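Lmo0325 protein (Listeria monocytogenes EGD-e, PDB 4RYK) is a putative transcriptional regulator that probably binds DNA through a helix-turn-helix domain and carries an Rgg-type C-terminal helical domain. Local coordinates at residues 244-254 / 269-280. Numbering follows the deposited sequence.
Sequences FYRIVANYYQG and QAKRAIQTWKEL
With chi1 at -81°, Trp277 sets its CG opposite the carbonyl carbon and swings the indole back across Ile247, whose CG2, anti to the backbone N, rests over one face of it. This methyl lies 3.6 Å from the centroid of the five-membered ring, a CH-pi contact, and Val248 CG2 meets the indole edge 3.6 Å from Trp277 CZ2. Phe244 closes in at the pyrrole end, its CE2 3.3 Å from Trp277 NE1, with the Phe244 ring inclined at 46° to the five-membered ring of Trp277. Ile247 CD1 reaches past the indole to Leu280 CD1, 4.0 Å away, where the second helix ends.

Toward the other end the helices come together over small residues. Ala273 CB sits 3.9 Å from Tyr251 CB, and the Tyr251 ring runs beside Ile274 with Ala270 O near its plane at the edge. Gln269, bent at chi2, sends NE2 to Asn250 O (3.2 Å, 146° at the hydrogen); that carbonyl also accepts the helical bond from Gly254 N, on the opposite face of its plane. Asn250 turns its own ND2 to Glu279 O of the second subunit.

The axes of the two antiparallel segments approach to 7.7 Å, and helices 243-259 and 263-279 form a helical hairpin consistent with the TPR-like Rgg C-terminal domain. Tyr289 of helix 283-300 stacks on Trp277 and meets Tyr251 edge-to-face, while helices 197-216 and 220-235 pack against helix 243-259, and Leu280 of the second subunit packs on Ile247 at the dimer interface.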
# COMPACT_ATOMS: atom_id res chain seq x y z
N PHE A 244 -0.58 8.12 9.42
CA PHE A 244 -1.89 8.66 9.72
C PHE A 244 -2.51 7.99 10.95
O PHE A 244 -3.11 8.64 11.81
CB PHE A 244 -2.81 8.51 8.49
CG PHE A 244 -4.23 9.00 8.72
CD1 PHE A 244 -5.21 8.15 9.19
CD2 PHE A 244 -4.58 10.34 8.46
CE1 PHE A 244 -6.52 8.61 9.41
CE2 PHE A 244 -5.88 10.79 8.66
CZ PHE A 244 -6.84 9.94 9.15
N TYR A 245 -2.43 6.69 11.02
CA TYR A 245 -3.02 5.98 12.13
C TYR A 245 -2.25 6.11 13.43
O TYR A 245 -2.79 5.85 14.49
CB TYR A 245 -3.25 4.51 11.76
CG TYR A 245 -4.38 4.38 10.80
CD1 TYR A 245 -5.67 4.57 11.22
CD2 TYR A 245 -4.16 4.14 9.46
CE1 TYR A 245 -6.76 4.50 10.34
CE2 TYR A 245 -5.21 4.07 8.57
CZ TYR A 245 -6.51 4.23 9.02
OH TYR A 245 -7.56 4.12 8.13
N ARG A 246 -1.00 6.54 13.37
CA ARG A 246 -0.28 6.88 14.60
C ARG A 246 -0.89 8.15 15.20
O ARG A 246 -0.89 8.34 16.40
CB ARG A 246 1.21 7.06 14.32
CG ARG A 246 1.83 5.80 13.77
CD ARG A 246 3.33 5.93 13.76
NE ARG A 246 4.00 4.82 13.10
CZ ARG A 246 5.31 4.62 13.14
NH1 ARG A 246 6.07 5.44 13.82
NH2 ARG A 246 5.87 3.60 12.50
N ILE A 247 -1.44 9.02 14.35
CA ILE A 247 -2.06 10.23 14.85
C ILE A 247 -3.35 9.82 15.55
O ILE A 247 -3.66 10.27 16.68
CB ILE A 247 -2.38 11.25 13.73
CG1 ILE A 247 -1.14 11.65 12.94
CG2 ILE A 247 -2.98 12.52 14.33
CD1 ILE A 247 -1.51 12.37 11.64
N VAL A 248 -4.09 8.95 14.88
CA VAL A 248 -5.34 8.41 15.43
C VAL A 248 -5.10 7.78 16.79
O VAL A 248 -5.83 8.08 17.76
CB VAL A 248 -5.98 7.40 14.50
CG1 VAL A 248 -7.26 6.85 15.13
CG2 VAL A 248 -6.31 8.02 13.15
N ALA A 249 -4.07 6.93 16.87
CA ALA A 249 -3.67 6.31 18.15
C ALA A 249 -3.32 7.34 19.23
O ALA A 249 -3.71 7.19 20.39
CB ALA A 249 -2.50 5.36 17.95
N ASN A 250 -2.62 8.41 18.84
CA ASN A 250 -2.33 9.48 19.79
C ASN A 250 -3.60 10.14 20.29
O ASN A 250 -3.70 10.44 21.49
CB ASN A 250 -1.40 10.56 19.23
CG ASN A 250 0.07 10.12 19.16
OD1 ASN A 250 0.48 9.13 19.76
ND2 ASN A 250 0.87 10.89 18.43
N TYR A 251 -4.56 10.41 19.38
CA TYR A 251 -5.84 10.94 19.78
C TYR A 251 -6.54 10.05 20.84
O TYR A 251 -6.94 10.51 21.91
CB TYR A 251 -6.78 11.14 18.57
CG TYR A 251 -8.11 11.63 19.07
CD1 TYR A 251 -9.10 10.74 19.43
CD2 TYR A 251 -8.35 12.99 19.24
CE1 TYR A 251 -10.32 11.19 19.96
CE2 TYR A 251 -9.53 13.46 19.75
CZ TYR A 251 -10.52 12.56 20.13
OH TYR A 251 -11.70 13.06 20.64
N TYR A 252 -6.72 8.78 20.53
CA TYR A 252 -7.41 7.88 21.47
C TYR A 252 -6.67 7.65 22.81
O TYR A 252 -7.32 7.47 23.85
CB TYR A 252 -7.81 6.56 20.79
CG TYR A 252 -8.93 6.76 19.79
CD1 TYR A 252 -10.18 7.21 20.20
CD2 TYR A 252 -8.76 6.48 18.45
CE1 TYR A 252 -11.22 7.40 19.30
CE2 TYR A 252 -9.78 6.68 17.52
CZ TYR A 252 -10.99 7.16 17.94
OH TYR A 252 -12.01 7.35 17.04
N GLN A 253 -5.34 7.70 22.82
CA GLN A 253 -4.56 7.56 24.05
C GLN A 253 -4.88 8.79 24.92
O GLN A 253 -5.05 8.69 26.15
CB GLN A 253 -3.06 7.46 23.75
CG GLN A 253 -2.16 7.35 24.97
CD GLN A 253 -2.51 6.16 25.86
OE1 GLN A 253 -1.96 5.09 25.68
NE2 GLN A 253 -3.48 6.32 26.77
N GLY A 254 -5.05 9.92 24.25
CA GLY A 254 -5.44 11.15 24.93
C GLY A 254 -6.78 11.00 25.62
O GLY A 254 -6.92 11.31 26.79
N GLN A 269 -2.87 15.98 24.63
CA GLN A 269 -2.48 15.04 23.62
C GLN A 269 -3.52 14.97 22.51
O GLN A 269 -3.17 14.88 21.35
CB GLN A 269 -2.33 13.69 24.26
CG GLN A 269 -2.20 12.56 23.25
CD GLN A 269 -0.87 11.92 23.32
OE1 GLN A 269 0.09 12.53 23.74
NE2 GLN A 269 -0.81 10.65 22.95
N ALA A 270 -4.79 14.96 22.88
CA ALA A 270 -5.89 14.91 21.92
C ALA A 270 -5.93 16.17 21.05
O ALA A 270 -6.12 16.08 19.84
CB ALA A 270 -7.23 14.76 22.65
N LYS A 271 -5.78 17.33 21.66
CA LYS A 271 -5.64 18.59 20.93
C LYS A 271 -4.43 18.61 20.00
O LYS A 271 -4.49 19.17 18.94
CB LYS A 271 -5.56 19.75 21.91
CG LYS A 271 -6.87 20.01 22.66
CD LYS A 271 -7.83 20.87 21.86
CE LYS A 271 -7.55 22.36 22.06
NZ LYS A 271 -8.46 23.26 21.29
N ARG A 272 -3.34 17.98 20.42
CA ARG A 272 -2.17 17.93 19.58
C ARG A 272 -2.42 17.04 18.32
O ARG A 272 -1.98 17.36 17.21
CB ARG A 272 -1.00 17.43 20.40
CG ARG A 272 0.21 17.13 19.58
CD ARG A 272 1.06 18.35 19.51
NE ARG A 272 0.67 19.36 18.54
CZ ARG A 272 1.03 19.40 17.26
NH1 ARG A 272 0.65 20.42 16.50
NH2 ARG A 272 1.77 18.42 16.71
N ALA A 273 -3.16 15.95 18.48
CA ALA A 273 -3.47 15.12 17.34
C ALA A 273 -4.32 15.90 16.31
O ALA A 273 -4.04 15.86 15.12
CB ALA A 273 -4.16 13.86 17.77
N ILE A 274 -5.34 16.60 16.78
CA ILE A 274 -6.16 17.42 15.92
C ILE A 274 -5.35 18.49 15.17
O ILE A 274 -5.52 18.68 13.96
CB ILE A 274 -7.27 18.06 16.76
CG1 ILE A 274 -8.29 16.99 17.10
CG2 ILE A 274 -7.94 19.26 16.08
CD1 ILE A 274 -9.19 17.37 18.26
N GLN A 275 -4.47 19.17 15.88
CA GLN A 275 -3.59 20.16 15.25
C GLN A 275 -2.67 19.53 14.23
O GLN A 275 -2.33 20.15 13.23
CB GLN A 275 -2.76 20.84 16.34
CG GLN A 275 -1.83 21.97 15.93
CD GLN A 275 -2.48 23.11 15.16
OE1 GLN A 275 -3.65 23.48 15.39
NE2 GLN A 275 -1.69 23.70 14.22
N THR A 276 -2.25 18.29 14.49
CA THR A 276 -1.38 17.59 13.59
C THR A 276 -2.11 17.25 12.33
O THR A 276 -1.58 17.42 11.24
CB THR A 276 -0.79 16.32 14.23
OG1 THR A 276 0.04 16.69 15.33
CG2 THR A 276 0.08 15.62 13.22
N TRP A 277 -3.35 16.78 12.44
CA TRP A 277 -4.12 16.55 11.22
C TRP A 277 -4.26 17.86 10.40
O TRP A 277 -4.21 17.83 9.16
CB TRP A 277 -5.52 16.00 11.52
CG TRP A 277 -5.54 14.52 11.78
CD1 TRP A 277 -5.02 13.56 11.00
CD2 TRP A 277 -6.15 13.87 12.88
NE1 TRP A 277 -5.25 12.34 11.53
CE2 TRP A 277 -5.93 12.50 12.71
CE3 TRP A 277 -6.81 14.31 14.03
CZ2 TRP A 277 -6.39 11.56 13.61
CZ3 TRP A 277 -7.24 13.38 14.93
CH2 TRP A 277 -7.04 12.02 14.71
N LYS A 278 -4.41 18.99 11.09
CA LYS A 278 -4.49 20.27 10.38
C LYS A 278 -3.21 20.60 9.69
O LYS A 278 -3.24 21.00 8.54
CB LYS A 278 -4.83 21.45 11.29
CG LYS A 278 -6.27 21.39 11.72
CD LYS A 278 -6.62 22.51 12.67
CE LYS A 278 -8.02 22.30 13.21
NZ LYS A 278 -8.38 23.37 14.18
N GLU A 279 -2.11 20.41 10.39
CA GLU A 279 -0.81 20.80 9.85
C GLU A 279 -0.42 19.95 8.65
O GLU A 279 0.35 20.39 7.81
CB GLU A 279 0.23 20.67 10.92
CG GLU A 279 0.08 21.72 11.98
CD GLU A 279 1.03 21.49 13.13
OE1 GLU A 279 1.64 20.40 13.17
OE2 GLU A 279 1.18 22.39 13.98
N LEU A 280 -0.98 18.74 8.60
CA LEU A 280 -0.71 17.81 7.50
C LEU A 280 -1.82 17.81 6.45
O LEU A 280 -1.84 16.93 5.63
CB LEU A 280 -0.47 16.36 7.99
CG LEU A 280 0.66 16.17 9.01
CD1 LEU A 280 0.76 14.72 9.41
CD2 LEU A 280 2.00 16.61 8.47
O HOH W 1 0.14 8.09 22.99
O HOH W 2 2.36 9.55 22.55